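Local atomic coordinates of uncharacterized protein (Bacteroides uniformis ATCC 8492, PDB entry 4Q68), a protein that probably hydrolyses the amide bond between N-acetylmuramic acid and L-alanine in peptidoglycan, as a highly specific amidase of the NlpC/P60 family. Residues L88-D93 with Q148-K153; I176-T181 with L186-M191; I120-M123 with Q128-K131; R75-K80 with G98-F103. All coordinates share one frame; numbering follows the deposited sequence. Where two conformers were deposited one is given.

Interaction 1. Residues L88-D93 with Q148-K153; sequences LHYIAD and QSLSGK. With NAG (2-acetamido-2-deoxy-beta-D-glucopyranose), chain B.
Asp93 and Leu150 bring their CA atoms to 7.0 Å where the start of helix 91-100 meets the last turn of helix 137-150. All the contacts run through the two methyls of Leu150. CD2 lies 3.8 Å from Asp93 CB; CD1 meets that same CB and is 4.0 Å from CD2 of the Tyr90 ring, which it approaches obliquely. The backbone presents Asp93 CB to the leucine. With CG opposite the backbone N (chi1 -155°), the carboxylate sits at the side of the methyls, Asp93 CG and OD1 each 3.9 Å from Leu150 CD2, while OD2 forms a salt bridge with Arg77. Tyr90 is the N-cap residue of helix 91-100, and a weak backbone bond runs to its O from Asp93 N. The polar end of its ring turns to Glu147 and the backbone N of Met123. On the other side, helix 137-150 gives way to a type II beta turn from Leu150 to Lys153. Just ahead of the N-cap, His89 directs ND1 to O3 of the N-acetylglucosamine in a bent hydrogen bond (144°) whose exact length is doubtful. His89 NE2 is held by Tyr84 O.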
loop_
_atom_site.group_PDB
_atom_site.type_symbol
_atom_site.label_atom_id
_atom_site.label_comp_id
_atom_site.label_asym_id
_atom_site.label_seq_id
_atom_site.Cartn_x
_atom_site.Cartn_y
_atom_site.Cartn_z
ATOM N N LEU A 88 -1.256 -10.043 -2.888
ATOM C CA LEU A 88 -1.886 -8.902 -3.551
ATOM C C LEU A 88 -0.833 -7.872 -3.969
ATOM O O LEU A 88 -0.704 -6.783 -3.410
ATOM C CB LEU A 88 -2.954 -8.314 -2.643
ATOM C CG LEU A 88 -4.124 -9.263 -2.421
ATOM C CD1 LEU A 88 -4.875 -8.933 -1.133
ATOM C CD2 LEU A 88 -5.072 -9.240 -3.606
ATOM N N HIS A 89 -0.096 -8.235 -5.009
ATOM C CA HIS A 89 1.020 -7.432 -5.499
ATOM C C HIS A 89 0.605 -6.046 -5.973
ATOM O O HIS A 89 1.326 -5.080 -5.750
ATOM C CB HIS A 89 1.704 -8.123 -6.670
ATOM C CG HIS A 89 2.265 -9.454 -6.320
ATOM N ND1 HIS A 89 3.350 -9.592 -5.494
ATOM C CD2 HIS A 89 1.863 -10.703 -6.645
ATOM C CE1 HIS A 89 3.614 -10.877 -5.358
ATOM N NE2 HIS A 89 2.725 -11.574 -6.038
ATOM N N TYR A 90 -0.522 -5.961 -6.669
ATOM C CA TYR A 90 -0.985 -4.686 -7.187
ATOM C C TYR A 90 -1.861 -3.995 -6.158
ATOM O O TYR A 90 -2.806 -4.595 -5.632
ATOM C CB TYR A 90 -1.737 -4.871 -8.493
ATOM C CG TYR A 90 -0.889 -5.307 -9.650
ATOM C CD1 TYR A 90 0.096 -4.475 -10.168
ATOM C CD2 TYR A 90 -1.093 -6.538 -10.269
ATOM C CE1 TYR A 90 0.849 -4.855 -11.259
ATOM C CE2 TYR A 90 -0.352 -6.916 -11.375
ATOM C CZ TYR A 90 0.608 -6.063 -11.875
ATOM O OH TYR A 90 1.322 -6.380 -13.008
ATOM N N ILE A 91 -1.575 -2.731 -5.887
ATOM C CA ILE A 91 -2.280 -2.047 -4.832
ATOM C C ILE A 91 -3.760 -1.849 -5.153
ATOM O O ILE A 91 -4.583 -1.910 -4.251
ATOM C CB ILE A 91 -1.537 -0.769 -4.408
ATOM C CG1 ILE A 91 -0.118 -1.130 -3.933
ATOM C CG2 ILE A 91 -2.307 -0.030 -3.310
ATOM C CD1 ILE A 91 -0.040 -2.269 -2.904
ATOM N N ALA A 92 -4.143 -1.705 -6.421
ATOM C CA ALA A 92 -5.584 -1.651 -6.720
ATOM C C ALA A 92 -6.267 -2.916 -6.212
ATOM O O ALA A 92 -7.382 -2.875 -5.702
ATOM C CB ALA A 92 -5.839 -1.487 -8.209
ATOM N N ASP A 93 -5.599 -4.058 -6.382
ATOM C CA ASP A 93 -6.135 -5.366 -5.969
ATOM C C ASP A 93 -6.155 -5.488 -4.441
ATOM O O ASP A 93 -7.120 -5.978 -3.854
ATOM C CB ASP A 93 -5.251 -6.447 -6.595
ATOM C CG ASP A 93 -5.944 -7.785 -6.793
ATOM O OD1 ASP A 93 -7.172 -7.917 -6.591
ATOM O OD2 ASP A 93 -5.205 -8.706 -7.202
ATOM N N GLN A 148 -5.784 -8.474 -16.268
ATOM C CA GLN A 148 -6.875 -8.183 -17.186
ATOM C C GLN A 148 -8.163 -7.877 -16.400
ATOM O O GLN A 148 -8.939 -7.010 -16.801
ATOM C CB GLN A 148 -7.053 -9.327 -18.189
ATOM C CG GLN A 148 -5.921 -9.406 -19.250
ATOM C CD GLN A 148 -6.030 -8.372 -20.372
ATOM O OE1 GLN A 148 -7.065 -7.731 -20.544
ATOM N NE2 GLN A 148 -4.959 -8.215 -21.145
ATOM N N SER A 149 -8.389 -8.580 -15.291
ATOM C CA SER A 149 -9.577 -8.325 -14.487
ATOM C C SER A 149 -9.519 -6.978 -13.747
ATOM O O SER A 149 -10.543 -6.323 -13.563
ATOM C CB SER A 149 -9.834 -9.483 -13.535
ATOM O OG SER A 149 -10.171 -10.648 -14.275
ATOM N N LEU A 150 -8.329 -6.549 -13.344
ATOM C CA LEU A 150 -8.167 -5.249 -12.681
ATOM C C LEU A 150 -8.310 -4.092 -13.660
ATOM O O LEU A 150 -8.805 -3.024 -13.306
ATOM C CB LEU A 150 -6.781 -5.159 -12.042
ATOM C CG LEU A 150 -6.544 -6.025 -10.810
ATOM C CD1 LEU A 150 -5.072 -6.097 -10.495
ATOM C CD2 LEU A 150 -7.308 -5.508 -9.599
ATOM N N SER A 151 -7.808 -4.297 -14.871
ATOM C CA SER A 151 -7.703 -3.238 -15.858
ATOM C C SER A 151 -9.067 -2.862 -16.420
ATOM O O SER A 151 -9.976 -3.692 -16.509
ATOM C CB SER A 151 -6.783 -3.674 -16.987
ATOM O OG SER A 151 -5.447 -3.807 -16.538
ATOM N N GLY A 152 -9.196 -1.594 -16.807
ATOM C CA GLY A 152 -10.427 -1.085 -17.389
ATOM C C GLY A 152 -11.397 -0.516 -16.379
ATOM O O GLY A 152 -12.342 0.147 -16.755
ATOM N N LYS A 153 -11.167 -0.732 -15.097
ATOM C CA LYS A 153 -12.046 -0.223 -14.054
ATOM C C LYS A 153 -11.637 1.215 -13.717
ATOM O O LYS A 153 -10.460 1.547 -13.733
ATOM C CB LYS A 153 -11.976 -1.128 -12.816
ATOM C CG LYS A 153 -12.107 -2.640 -13.108
ATOM C CD LYS A 153 -13.355 -2.974 -13.913
ATOM C CE LYS A 153 -13.519 -4.475 -14.064
ATOM N NZ LYS A 153 -13.260 -5.165 -12.777
HETATM C C1 NAG B . 5.167 -4.428 -4.006
HETATM C C2 NAG B . 5.217 -5.592 -4.985
HETATM C C3 NAG B . 4.823 -6.903 -4.310
HETATM C C4 NAG B . 5.497 -7.066 -2.950
HETATM C C5 NAG B . 5.425 -5.791 -2.118
HETATM C C6 NAG B . 6.213 -5.966 -0.826
HETATM C C7 NAG B . 4.885 -5.094 -7.367
HETATM C C8 NAG B . 3.933 -4.895 -8.500
HETATM N N2 NAG B . 4.378 -5.346 -6.157
HETATM O O1 NAG B . 5.691 -3.304 -4.646
HETATM O O3 NAG B . 5.254 -7.953 -5.138
HETATM O O4 NAG B . 4.945 -8.152 -2.245
HETATM O O5 NAG B . 5.947 -4.711 -2.860
HETATM O O6 NAG B . 7.563 -6.238 -1.113
HETATM O O7 NAG B . 6.085 -5.017 -7.608
#

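Interaction 2. Residues I176-T181 with L186-M191; sequences IIAITT and LDVAHM. With NA (sodium ion), chain C.
Thr181 has OG1 opposite its backbone N (chi1 180°), which leaves CG2 between N and the carbonyl carbon and sets that methyl 3.4 Å from Leu186 O; its CB also packs on Ala189 CB. Val188 turns CG1 opposite its own N (chi1 164°), placing it 4.0 Å from Ala178 CB. These residues belong to the antiparallel hairpin of strands 176-181 and 188-197. Ile179 N donates almost straight to His190 O at 2.8 Å, and Ala189 N donates to Ile179 O at 2.9 Å. The register slips by one residue at Ala189, consistent with a beta bulge, and the buried His190 N has no partner. The His190 ring lies beside Ile179 CD1, meets Cys41 and bonds to His205, as expected for the Cys-His-His triad of NlpC/P60 enzymes. Farther along, the bent selenomethionine Met191 rests CE on Ile176 CG2. Replacing Val188 with alanine would probably leave a gap beside Ala178 CB and Ile91 where the CG1 and CG2 methyls now pack. At the hairpin's loop end, sodium binds Thr181 O at 2.5 Å and Leu186 O at 2.2 Å, along with Thr183 O and three waters. The cation probably offsets the repulsion between Thr181 O and Leu186 O, 3.4 Å apart.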
loop_
_atom_site.group_PDB
_atom_site.type_symbol
_atom_site.label_atom_id
_atom_site.label_comp_id
_atom_site.label_asym_id
_atom_site.label_seq_id
_atom_site.Cartn_x
_atom_site.Cartn_y
_atom_site.Cartn_z
ATOM N N ILE A 176 -4.259 5.559 5.057
ATOM C CA ILE A 176 -3.287 4.915 4.188
ATOM C C ILE A 176 -3.265 5.657 2.855
ATOM O O ILE A 176 -4.307 5.873 2.223
ATOM C CB ILE A 176 -3.658 3.434 4.003
ATOM C CG1 ILE A 176 -3.550 2.697 5.338
ATOM C CG2 ILE A 176 -2.775 2.791 2.947
ATOM C CD1 ILE A 176 -4.259 1.367 5.366
ATOM N N ILE A 177 -2.064 6.039 2.437
ATOM C CA ILE A 177 -1.851 6.793 1.221
ATOM C C ILE A 177 -1.172 5.879 0.209
ATOM O O ILE A 177 -0.123 5.310 0.495
ATOM C CB ILE A 177 -0.951 8.009 1.496
ATOM C CG1 ILE A 177 -1.528 8.910 2.608
ATOM C CG2 ILE A 177 -0.688 8.783 0.209
ATOM C CD1 ILE A 177 -2.929 9.443 2.346
ATOM N N ALA A 178 -1.767 5.752 -0.971
ATOM C CA ALA A 178 -1.188 5.026 -2.098
ATOM C C ALA A 178 -0.896 6.043 -3.192
ATOM O O ALA A 178 -1.799 6.747 -3.644
ATOM C CB ALA A 178 -2.149 3.954 -2.597
ATOM N N ILE A 179 0.361 6.156 -3.583
ATOM C CA ILE A 179 0.784 7.162 -4.545
ATOM C C ILE A 179 0.660 6.591 -5.956
ATOM O O ILE A 179 1.280 5.591 -6.282
ATOM C CB ILE A 179 2.216 7.631 -4.263
ATOM C CG1 ILE A 179 2.277 8.278 -2.870
ATOM C CG2 ILE A 179 2.674 8.586 -5.354
ATOM C CD1 ILE A 179 3.632 8.798 -2.453
ATOM N N THR A 180 -0.173 7.230 -6.770
ATOM C CA THR A 180 -0.438 6.796 -8.122
ATOM C C THR A 180 0.718 7.216 -9.037
ATOM O O THR A 180 1.426 8.179 -8.755
ATOM C CB THR A 180 -1.791 7.353 -8.616
ATOM O OG1 THR A 180 -1.808 8.779 -8.541
ATOM C CG2 THR A 180 -2.926 6.848 -7.753
ATOM N N THR A 181 0.916 6.472 -10.123
ATOM C CA THR A 181 2.077 6.642 -10.976
ATOM C C THR A 181 1.745 6.542 -12.454
ATOM O O THR A 181 0.897 5.762 -12.860
ATOM C CB THR A 181 3.163 5.625 -10.621
ATOM O OG1 THR A 181 4.269 5.841 -11.500
ATOM C CG2 THR A 181 2.680 4.179 -10.745
ATOM N N LEU A 186 1.513 0.161 -14.432
ATOM C CA LEU A 186 1.562 0.125 -12.979
ATOM C C LEU A 186 0.659 1.198 -12.423
ATOM O O LEU A 186 0.705 2.333 -12.861
ATOM C CB LEU A 186 2.999 0.340 -12.502
ATOM C CG LEU A 186 3.226 0.209 -11.004
ATOM C CD1 LEU A 186 2.879 -1.178 -10.475
ATOM C CD2 LEU A 186 4.661 0.581 -10.680
ATOM N N ASP A 187 -0.132 0.852 -11.410
ATOM C CA ASP A 187 -1.103 1.771 -10.843
ATOM C C ASP A 187 -0.561 2.635 -9.707
ATOM O O ASP A 187 -0.892 3.819 -9.615
ATOM C CB ASP A 187 -2.353 1.017 -10.375
ATOM C CG ASP A 187 -2.069 -0.077 -9.365
ATOM O OD1 ASP A 187 -1.105 -0.834 -9.573
ATOM O OD2 ASP A 187 -2.833 -0.155 -8.377
ATOM N N VAL A 188 0.233 2.034 -8.828
ATOM C CA VAL A 188 0.721 2.654 -7.599
ATOM C C VAL A 188 2.201 2.353 -7.456
ATOM O O VAL A 188 2.639 1.243 -7.744
ATOM C CB VAL A 188 -0.069 2.118 -6.386
ATOM C CG1 VAL A 188 0.623 2.425 -5.064
ATOM C CG2 VAL A 188 -1.477 2.651 -6.397
ATOM N N ALA A 189 2.963 3.352 -7.002
ATOM C CA ALA A 189 4.416 3.245 -6.863
ATOM C C ALA A 189 4.926 3.267 -5.428
ATOM O O ALA A 189 6.055 2.869 -5.203
ATOM C CB ALA A 189 5.096 4.362 -7.621
ATOM N N HIS A 190 4.156 3.765 -4.464
ATOM C CA HIS A 190 4.664 3.981 -3.104
ATOM C C HIS A 190 3.457 4.090 -2.184
ATOM O O HIS A 190 2.351 4.371 -2.642
ATOM C CB HIS A 190 5.506 5.267 -3.066
ATOM C CG HIS A 190 6.400 5.386 -1.880
ATOM N ND1 HIS A 190 7.575 4.679 -1.770
ATOM C CD2 HIS A 190 6.303 6.145 -0.770
ATOM C CE1 HIS A 190 8.158 4.996 -0.629
ATOM N NE2 HIS A 190 7.412 5.887 -0.011
HETATM N N MSE A 191 3.681 3.847 -0.894
HETATM C CA MSE A 191 2.632 3.956 0.117
HETATM C C MSE A 191 3.189 4.527 1.406
HETATM O O MSE A 191 4.396 4.481 1.649
HETATM C CB MSE A 191 2.061 2.581 0.466
HETATM C CG MSE A 191 1.606 1.765 -0.702
HETATM SE SE MSE A 191 0.685 0.154 -0.134
HETATM C CE MSE A 191 -1.008 0.907 0.364
HETATM NA NA NA C . 0.487 3.869 -14.454
HETATM O O HOH W 1 -0.695 2.229 -15.914
HETATM O O HOH W 2 0.034 5.390 -16.266
HETATM O O HOH W 3 -1.858 4.177 -13.969
#

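Interaction 3. Residues I120-M123 with Q128-K131; sequences ISYM and QLYK. With NAG (2-acetamido-2-deoxy-beta-D-glucopyranose), chain B.
A Met-aromatic contact between selenomethionine Met123 and Tyr130 joins the start of helix 122-125 to the loop that follows it, beside the N-acetylglucosamine. Tyr130 was modelled in two conformers, and all the ring contacts given are those of one of them. Met123 lies across one face of the Tyr130 ring. The bend at its last torsion (chi3 76°) brings the methyl CE over that face, 4.2 Å from the centroid of the Tyr130 ring and 16° off the normal, a CH-pi arrangement. SE stands farther above the ring, while Met123 CG is 3.9 Å from Tyr130 CZ. At the rim, Tyr130 OH points at the edge of the Tyr122 ring, close to its plane and 3.2 Å from Tyr122 CE1. Leu129 CD1 comes up to Tyr122 OH at 3.5 Å, the two side chains crossing at about a right angle. Met123 thus meets both ring and sugar: its SE is 3.6 Å from the acetyl methyl C8 of the N-acetylglucosamine. On the protein side Met123 packs against Met143 and Glu147 of helix 137-150. Backbone hydrogen bonds between Gly185 and both Ser121 and Tyr122 tie the beginning of helix 122-125 to the loop between strands 176-181 and 188-197.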
loop_
_atom_site.group_PDB
_atom_site.type_symbol
_atom_site.label_atom_id
_atom_site.label_comp_id
_atom_site.label_asym_id
_atom_site.label_seq_id
_atom_site.Cartn_x
_atom_site.Cartn_y
_atom_site.Cartn_z
ATOM N N ILE A 120 -3.199 -2.077 -15.896
ATOM C CA ILE A 120 -2.261 -2.830 -15.086
ATOM C C ILE A 120 -1.759 -4.022 -15.870
ATOM O O ILE A 120 -2.529 -4.853 -16.328
ATOM C CB ILE A 120 -2.913 -3.230 -13.740
ATOM C CG1 ILE A 120 -3.234 -1.977 -12.906
ATOM C CG2 ILE A 120 -2.006 -4.162 -12.973
ATOM C CD1 ILE A 120 -4.043 -2.235 -11.632
ATOM N N SER A 121 -0.441 -4.081 -16.025
ATOM C CA SER A 121 0.227 -5.118 -16.806
ATOM C C SER A 121 1.730 -5.235 -16.548
ATOM O O SER A 121 2.402 -6.003 -17.226
ATOM C CB SER A 121 0.017 -4.878 -18.306
ATOM O OG SER A 121 0.613 -3.661 -18.688
ATOM N N TYR A 122 2.279 -4.484 -15.587
ATOM C CA TYR A 122 3.744 -4.374 -15.468
ATOM C C TYR A 122 4.422 -5.718 -15.228
ATOM O O TYR A 122 5.448 -6.024 -15.836
ATOM C CB TYR A 122 4.092 -3.392 -14.352
ATOM C CG TYR A 122 5.543 -3.050 -14.274
ATOM C CD1 TYR A 122 6.421 -3.828 -13.551
ATOM C CD2 TYR A 122 6.043 -1.929 -14.921
ATOM C CE1 TYR A 122 7.772 -3.513 -13.477
ATOM C CE2 TYR A 122 7.395 -1.606 -14.861
ATOM C CZ TYR A 122 8.251 -2.408 -14.141
ATOM O OH TYR A 122 9.596 -2.113 -14.048
HETATM N N MSE A 123 3.891 -6.512 -14.308
HETATM C CA MSE A 123 4.583 -7.724 -13.898
HETATM C C MSE A 123 4.652 -8.755 -15.016
HETATM O O MSE A 123 5.725 -9.286 -15.296
HETATM C CB MSE A 123 3.929 -8.312 -12.655
HETATM C CG MSE A 123 4.026 -7.393 -11.450
HETATM SE SE MSE A 123 3.159 -8.095 -9.872
HETATM C CE MSE A 123 4.467 -9.415 -9.364
ATOM N N GLN A 128 11.113 -10.901 -16.113
ATOM C CA GLN A 128 12.516 -11.040 -15.740
ATOM C C GLN A 128 12.832 -10.363 -14.417
ATOM O O GLN A 128 13.847 -10.672 -13.794
ATOM C CB GLN A 128 13.424 -10.430 -16.802
ATOM C CG GLN A 128 13.191 -10.936 -18.214
ATOM C CD GLN A 128 12.256 -10.048 -19.042
ATOM O OE1 GLN A 128 11.397 -9.330 -18.524
ATOM N NE2 GLN A 128 12.410 -10.126 -20.352
ATOM N N LEU A 129 11.988 -9.413 -14.014
ATOM C CA LEU A 129 12.211 -8.641 -12.813
ATOM C C LEU A 129 11.690 -9.309 -11.536
ATOM O O LEU A 129 11.890 -8.753 -10.458
ATOM C CB LEU A 129 11.576 -7.266 -12.975
ATOM C CG LEU A 129 11.994 -6.479 -14.216
ATOM C CD1 LEU A 129 11.345 -5.120 -14.215
ATOM C CD2 LEU A 129 13.499 -6.365 -14.328
ATOM N N TYR A 130 11.047 -10.473 -11.653
ATOM C CA TYR A 130 10.433 -11.158 -10.510
ATOM C C TYR A 130 10.814 -12.618 -10.553
ATOM O O TYR A 130 10.490 -13.326 -11.499
ATOM C CB TYR A 130 8.910 -11.014 -10.530
ATOM C CG TYR A 130 8.510 -9.583 -10.666
ATOM C CD1 TYR A 130 8.439 -8.760 -9.552
ATOM C CD2 TYR A 130 8.299 -9.020 -11.917
ATOM C CE1 TYR A 130 8.122 -7.423 -9.680
ATOM C CE2 TYR A 130 7.976 -7.694 -12.055
ATOM C CZ TYR A 130 7.894 -6.897 -10.939
ATOM O OH TYR A 130 7.585 -5.577 -11.074
ATOM N N LYS A 131 11.496 -13.064 -9.511
ATOM C CA LYS A 131 12.013 -14.423 -9.466
ATOM C C LYS A 131 10.941 -15.482 -9.724
ATOM O O LYS A 131 11.184 -16.456 -10.427
ATOM C CB LYS A 131 12.672 -14.654 -8.106
ATOM C CG LYS A 131 13.315 -16.002 -7.934
ATOM C CD LYS A 131 14.181 -16.053 -6.675
ATOM C CE LYS A 131 13.387 -15.839 -5.364
ATOM N NZ LYS A 131 14.256 -15.950 -4.122
HETATM C C1 NAG B . 5.167 -4.428 -4.006
HETATM C C2 NAG B . 5.217 -5.592 -4.985
HETATM C C3 NAG B . 4.823 -6.903 -4.310
HETATM C C4 NAG B . 5.497 -7.066 -2.950
HETATM C C5 NAG B . 5.425 -5.791 -2.118
HETATM C C6 NAG B . 6.213 -5.966 -0.826
HETATM C C7 NAG B . 4.885 -5.094 -7.367
HETATM C C8 NAG B . 3.933 -4.895 -8.500
HETATM N N2 NAG B . 4.378 -5.346 -6.157
HETATM O O1 NAG B . 5.691 -3.304 -4.646
HETATM O O3 NAG B . 5.254 -7.953 -5.138
HETATM O O4 NAG B . 4.945 -8.152 -2.245
HETATM O O5 NAG B . 5.947 -4.711 -2.860
HETATM O O6 NAG B . 7.563 -6.238 -1.113
HETATM O O7 NAG B . 6.085 -5.017 -7.608
#

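Interaction 4. Residues R75-K80 with G98-F103; sequences RYRDGK and GVRNGF
The guanidinium of Arg100 receives Asp78 OD1 at its edge, within its own plane, while the carboxylate stands almost upright to it (planes 86° apart). NE and NH2 both donate to that single oxygen, at 3.1 Å from Arg100 NE and 2.9 Å from Arg100 NH2, a side-on grip in which both nitrogens of the salt bridge share one carboxylate oxygen. NE meets the syn lone pair of OD1, whereas NH2 comes from above the carboxylate plane. The amide of Asn101, likewise turned nearly perpendicular to the carboxylate, supplies the third donor: ND2 reaches the anti lone pair of OD1 at 2.9 Å from Asn101 ND2, in the amide plane and almost straight (175°). Arg77 CG approaches the guanidinium obliquely. The bend in the arginine chain (chi3 62°) carries NE and NH2 back to the loop after helix 64-75.

These donors lie at the C-terminal end of helix 91-100, which finishes in a Schellman motif. Phe103 N bonds Gly98 O at 2.9 Å between these two atoms, Gly102 N bonds Val99 O, and Gly102 takes the positive phi of the C-prime residue. The Phe103 ring lays one face over Gly98 CA, where a CB would be crowded.

Asn101 ND2 also binds Asn97 O, and Asn97 OD1 takes the backbone N of Asp78. Without the Asp78 carboxylate, as with an alanine here, Arg100 would probably lose its counter-charge and Asn101 ND2 would keep Asn97 O but lose this second partner. Three donors on one oxygen, one of them a cationic group, should favour the ionised carboxylate at this surface position.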
loop_
_atom_site.group_PDB
_atom_site.type_symbol
_atom_site.label_atom_id
_atom_site.label_comp_id
_atom_site.label_asym_id
_atom_site.label_seq_id
_atom_site.Cartn_x
_atom_site.Cartn_y
_atom_site.Cartn_z
ATOM N N ARG A 75 -2.679 -9.331 3.214
ATOM C CA ARG A 75 -1.645 -9.538 2.213
ATOM C C ARG A 75 -2.088 -10.458 1.074
ATOM O O ARG A 75 -1.569 -10.332 -0.044
ATOM C CB ARG A 75 -0.377 -10.087 2.890
ATOM C CG ARG A 75 0.732 -10.437 1.917
ATOM C CD ARG A 75 2.032 -10.756 2.617
ATOM N NE ARG A 75 2.570 -9.591 3.297
ATOM C CZ ARG A 75 3.490 -9.648 4.250
ATOM N NH1 ARG A 75 4.009 -10.813 4.624
ATOM N NH2 ARG A 75 3.876 -8.514 4.837
ATOM N N TYR A 76 -3.012 -11.379 1.352
ATOM C CA TYR A 76 -3.440 -12.395 0.404
ATOM C C TYR A 76 -4.890 -12.201 0.018
ATOM O O TYR A 76 -5.731 -11.784 0.816
ATOM C CB TYR A 76 -3.227 -13.801 0.993
ATOM C CG TYR A 76 -1.760 -14.070 1.188
ATOM C CD1 TYR A 76 -0.973 -14.503 0.134
ATOM C CD2 TYR A 76 -1.142 -13.845 2.412
ATOM C CE1 TYR A 76 0.388 -14.688 0.278
ATOM C CE2 TYR A 76 0.213 -14.033 2.571
ATOM C CZ TYR A 76 0.975 -14.466 1.511
ATOM O OH TYR A 76 2.329 -14.633 1.684
ATOM N N ARG A 77 -5.193 -12.570 -1.224
ATOM C CA ARG A 77 -6.540 -12.467 -1.772
ATOM C C ARG A 77 -7.512 -13.293 -0.930
ATOM O O ARG A 77 -7.377 -14.524 -0.837
ATOM C CB ARG A 77 -6.504 -12.954 -3.216
ATOM C CG ARG A 77 -7.814 -12.864 -3.998
ATOM C CD ARG A 77 -7.620 -13.237 -5.495
ATOM N NE ARG A 77 -6.750 -12.257 -6.150
ATOM C CZ ARG A 77 -5.458 -12.421 -6.446
ATOM N NH1 ARG A 77 -4.846 -13.585 -6.251
ATOM N NH2 ARG A 77 -4.763 -11.415 -6.956
ATOM N N ASP A 78 -8.456 -12.611 -0.291
ATOM C CA ASP A 78 -9.403 -13.237 0.636
ATOM C C ASP A 78 -8.717 -14.028 1.749
ATOM O O ASP A 78 -9.288 -14.949 2.315
ATOM C CB ASP A 78 -10.404 -14.101 -0.123
ATOM C CG ASP A 78 -11.221 -13.296 -1.104
ATOM O OD1 ASP A 78 -11.531 -12.108 -0.839
ATOM O OD2 ASP A 78 -11.544 -13.858 -2.170
ATOM N N GLY A 79 -7.489 -13.651 2.081
ATOM C CA GLY A 79 -6.754 -14.303 3.147
ATOM C C GLY A 79 -6.311 -15.721 2.876
ATOM O O GLY A 79 -5.921 -16.412 3.807
ATOM N N LYS A 80 -6.363 -16.151 1.619
ATOM C CA LYS A 80 -6.043 -17.528 1.268
ATOM C C LYS A 80 -4.678 -17.591 0.604
ATOM O O LYS A 80 -4.455 -17.040 -0.477
ATOM C CB LYS A 80 -7.118 -18.118 0.353
ATOM C CG LYS A 80 -8.503 -18.199 0.986
ATOM C CD LYS A 80 -9.544 -18.725 -0.006
ATOM C CE LYS A 80 -10.970 -18.524 0.496
ATOM N NZ LYS A 80 -11.991 -19.059 -0.437
ATOM N N GLY A 98 -9.415 -5.334 0.647
ATOM C CA GLY A 98 -9.809 -4.721 1.900
ATOM C C GLY A 98 -11.215 -4.169 1.882
ATOM O O GLY A 98 -11.931 -4.277 2.872
ATOM N N VAL A 99 -11.629 -3.583 0.765
ATOM C CA VAL A 99 -12.991 -3.078 0.643
ATOM C C VAL A 99 -13.981 -4.247 0.667
ATOM O O VAL A 99 -14.948 -4.244 1.443
ATOM C CB VAL A 99 -13.153 -2.210 -0.622
ATOM C CG1 VAL A 99 -14.621 -1.890 -0.874
ATOM C CG2 VAL A 99 -12.331 -0.941 -0.486
ATOM N N ARG A 100 -13.733 -5.265 -0.155
ATOM C CA ARG A 100 -14.627 -6.413 -0.261
ATOM C C ARG A 100 -14.767 -7.125 1.084
ATOM O O ARG A 100 -15.843 -7.582 1.441
ATOM C CB ARG A 100 -14.066 -7.391 -1.303
ATOM C CG ARG A 100 -14.899 -8.630 -1.532
ATOM C CD ARG A 100 -14.390 -9.482 -2.691
ATOM N NE ARG A 100 -13.038 -10.004 -2.475
ATOM C CZ ARG A 100 -11.925 -9.491 -2.997
ATOM N NH1 ARG A 100 -11.951 -8.422 -3.781
ATOM N NH2 ARG A 100 -10.765 -10.055 -2.714
ATOM N N ASN A 101 -13.671 -7.232 1.829
ATOM C CA ASN A 101 -13.637 -7.982 3.074
ATOM C C ASN A 101 -13.813 -7.114 4.318
ATOM O O ASN A 101 -13.692 -7.601 5.445
ATOM C CB ASN A 101 -12.371 -8.837 3.115
ATOM C CG ASN A 101 -12.448 -9.981 2.130
ATOM O OD1 ASN A 101 -13.323 -10.831 2.244
ATOM N ND2 ASN A 101 -11.578 -9.995 1.149
ATOM N N GLY A 102 -14.190 -5.861 4.120
ATOM C CA GLY A 102 -14.731 -5.041 5.184
ATOM C C GLY A 102 -13.763 -4.311 6.081
ATOM O O GLY A 102 -14.194 -3.726 7.070
ATOM N N PHE A 103 -12.467 -4.322 5.760
ATOM C CA PHE A 103 -11.485 -3.679 6.628
ATOM C C PHE A 103 -10.834 -2.424 6.054
ATOM O O PHE A 103 -10.008 -1.816 6.730
ATOM C CB PHE A 103 -10.447 -4.680 7.162
ATOM C CG PHE A 103 -9.610 -5.355 6.094
ATOM C CD1 PHE A 103 -8.482 -4.746 5.579
ATOM C CD2 PHE A 103 -9.940 -6.616 5.628
ATOM C CE1 PHE A 103 -7.717 -5.364 4.616
ATOM C CE2 PHE A 103 -9.166 -7.244 4.676
ATOM C CZ PHE A 103 -8.053 -6.609 4.167
HETATM O O HOH W 4 -14.487 -12.825 -1.856
#

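Overall arrangement
Interaction 2 lies nearest the centre of the chain and is held by backbone bonds, whereas interaction 4 lies at the surface and is held mainly by charged and amide groups. Interaction 1 is buried and apolar, interaction 3 partly buried and aromatic. Helix 91-100 serves both interaction 1, at its start, and interaction 4, at its end, and a salt bridge couples the two. Asp187 of interaction 2 accepts from Ala92 N, so the hairpin holds the same helix start. Interactions 1 and 3 share the N-acetylglucosamine and are joined by hydrogen bonds, among them Ser151 OG with Ile120 N. Interactions 3 and 4 do not touch; their centres are about 22 Å apart.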